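Local coordinates for protein cysteine desulfurase (Fervidobacterium islandicum, PDB 6A6E) that probably removes sulfur from L-cysteine with the help of pyridoxal-5'-phosphate, as a SufS-type cysteine desulfurase, at residues Glu312-Val315 with Glu316-Ser319. Numbering follows the deposited sequence.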
ATOM      1  N   GLU A 312       1.313 -14.368  23.509  1.00 21.47           N
ATOM      2  CA  GLU A 312       1.826 -13.371  24.340  1.00 22.35           C
ATOM      3  C   GLU A 312       2.699 -13.913  25.456  1.00 28.77           C
ATOM      4  O   GLU A 312       3.813 -13.391  25.665  1.00 27.26           O
ATOM      5  CB  GLU A 312       0.693 -12.523  24.884  1.00 24.33           C
ATOM      6  CG  GLU A 312       1.128 -11.492  25.888  1.00 26.05           C
ATOM      7  CD  GLU A 312      -0.006 -10.619  26.417  1.00 30.82           C
ATOM      8  OE1 GLU A 312      -1.091 -10.397  25.779  1.00 27.89           O
ATOM      9  OE2 GLU A 312       0.236 -10.056  27.497  1.00 36.21           O
ATOM     10  N   LYS A 313       2.222 -14.960  26.142  1.00 29.10           N
ATOM     11  CA  LYS A 313       3.016 -15.637  27.178  1.00 31.06           C
ATOM     12  C   LYS A 313       4.288 -16.255  26.643  1.00 27.68           C
ATOM     13  O   LYS A 313       5.303 -16.152  27.294  1.00 25.06           O
ATOM     14  CB  LYS A 313       2.201 -16.742  27.905  1.00 35.37           C
ATOM     15  CG  LYS A 313       1.250 -16.233  28.979  1.00 43.88           C
ATOM     16  CD  LYS A 313       2.015 -16.047  30.303  1.00 56.62           C
ATOM     17  CE  LYS A 313       1.191 -15.435  31.444  1.00 64.15           C
ATOM     18  NZ  LYS A 313       1.044 -13.949  31.322  1.00 67.70           N
ATOM     19  N   HIS A 314       4.227 -16.924  25.489  1.00 24.82           N
ATOM     20  CA  HIS A 314       5.402 -17.527  24.897  1.00 27.61           C
ATOM     21  C   HIS A 314       6.461 -16.469  24.601  1.00 28.67           C
ATOM     22  O   HIS A 314       7.616 -16.599  25.029  1.00 23.86           O
ATOM     23  CB  HIS A 314       5.052 -18.308  23.658  1.00 30.17           C
ATOM     24  CG  HIS A 314       6.236 -18.839  22.915  1.00 31.32           C
ATOM     25  ND1 HIS A 314       7.126 -19.733  23.467  1.00 33.15           N
ATOM     26  CD2 HIS A 314       6.650 -18.645  21.639  1.00 35.09           C
ATOM     27  CE1 HIS A 314       8.041 -20.058  22.574  1.00 30.49           C
ATOM     28  NE2 HIS A 314       7.780 -19.416  21.453  1.00 31.36           N
ATOM     29  N   VAL A 315       6.058 -15.397  23.926  1.00 26.52           N
ATOM     30  CA  VAL A 315       6.980 -14.307  23.661  1.00 29.04           C
ATOM     31  C   VAL A 315       7.543 -13.695  24.953  1.00 29.16           C
ATOM     32  O   VAL A 315       8.710 -13.370  25.025  1.00 25.93           O
ATOM     33  CB  VAL A 315       6.334 -13.198  22.773  1.00 28.12           C
ATOM     34  CG1 VAL A 315       7.337 -12.104  22.558  1.00 32.50           C
ATOM     35  CG2 VAL A 315       6.007 -13.742  21.401  1.00 27.95           C
ATOM     36  N   GLU A 316       6.701 -13.570  25.971  1.00 31.72           N
ATOM     37  CA  GLU A 316       7.127 -13.111  27.275  1.00 37.05           C
ATOM     38  C   GLU A 316       8.217 -14.015  27.864  1.00 30.26           C
ATOM     39  O   GLU A 316       9.233 -13.531  28.317  1.00 26.64           O
ATOM     40  CB  GLU A 316       5.911 -13.032  28.199  1.00 42.49           C
ATOM     41  CG  GLU A 316       6.153 -12.472  29.574  1.00 52.06           C
ATOM     42  CD  GLU A 316       4.848 -11.990  30.194  1.00 66.70           C
ATOM     43  OE1 GLU A 316       3.962 -12.844  30.450  1.00 73.18           O
ATOM     44  OE2 GLU A 316       4.691 -10.764  30.404  1.00 78.17           O
ATOM     45  N   GLU A 317       8.047 -15.312  27.798  1.00 28.84           N
ATOM     46  CA  GLU A 317       9.046 -16.207  28.396  1.00 33.66           C
ATOM     47  C   GLU A 317      10.327 -16.207  27.550  1.00 32.79           C
ATOM     48  O   GLU A 317      11.437 -16.254  28.081  1.00 27.55           O
ATOM     49  CB  GLU A 317       8.482 -17.630  28.642  1.00 35.78           C
ATOM     50  CG  GLU A 317       8.647 -18.610  27.491  1.00 48.20           C
ATOM     51  CD  GLU A 317       7.788 -19.888  27.626  1.00 56.70           C
ATOM     52  OE1 GLU A 317       7.453 -20.214  28.814  1.00 48.07           O
ATOM     53  OE2 GLU A 317       7.471 -20.532  26.541  1.00 53.50           O
ATOM     54  N   LEU A 318      10.198 -16.111  26.227  1.00 29.86           N
ATOM     55  CA  LEU A 318      11.384 -15.992  25.406  1.00 28.91           C
ATOM     56  C   LEU A 318      12.138 -14.727  25.726  1.00 28.21           C
ATOM     57  O   LEU A 318      13.341 -14.758  25.780  1.00 29.49           O
ATOM     58  CB  LEU A 318      11.047 -15.963  23.923  1.00 30.28           C
ATOM     59  CG  LEU A 318      10.601 -17.248  23.309  1.00 29.94           C
ATOM     60  CD1 LEU A 318      10.166 -16.946  21.880  1.00 31.40           C
ATOM     61  CD2 LEU A 318      11.755 -18.239  23.346  1.00 28.91           C
ATOM     62  N   SER A 319      11.412 -13.630  25.904  1.00 27.91           N
ATOM     63  CA  SER A 319      12.009 -12.338  26.205  1.00 28.94           C
ATOM     64  C   SER A 319      12.783 -12.333  27.504  1.00 29.07           C
ATOM     65  O   SER A 319      13.880 -11.737  27.569  1.00 27.39           O
ATOM     66  CB  SER A 319      10.969 -11.213  26.308  1.00 28.63           C
ATOM     67  OG  SER A 319      10.209 -11.096  25.131  1.00 33.48           O
TER
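The ring of H314 meets two side chains of the next helical turn, one at its edge and one over a face. At the edge, ND1 of H314 donates to OE2 of E317 across 3.2 Å in a nearly straight bond (165°), a His-carboxylate hydrogen bond. OE2 lies close to the ring plane and accepts on its anti side, while the carboxylate stands almost perpendicular to the ring. E317 gets there by swinging CG between its backbone N and carbonyl carbon (chi1 90°). S7 OG also bonds OE2 and the backbone N of T8 bonds OE1, so the carboxylate ties the N-terminal segment to the helix. The other ring nitrogen, NE2, is bonded to the backbone O of N405; with both nitrogens held, the rotation of the buried imidazole is fixed.

Over the face, CD1 of L318 makes a CH-pi contact, 3.9 Å from the centroid of the H314 ring.

On the exposed flank, K313 and E316 run side by side into an i to i+3 salt bridge, NZ to OE1 3.2 Å. The lysine chain bends at chi2 and chi4 to bring its amine round.

Backbone i to i+4 bonds run throughout, and the V315 carbonyl is gripped twice: S319 N and S319 OG (2.7 Å from V315 O) approach from opposite faces of its plane. That hydroxyl is also bonded to S344 N.

This is packing within helix 308-327 of a class-V aminotransferase fold, the V315 side chain about 14 Å from the cofactor. F10 and F15, the latter on helix 12-20, pack against the H314 ring, and S344 leads into strand 345-350.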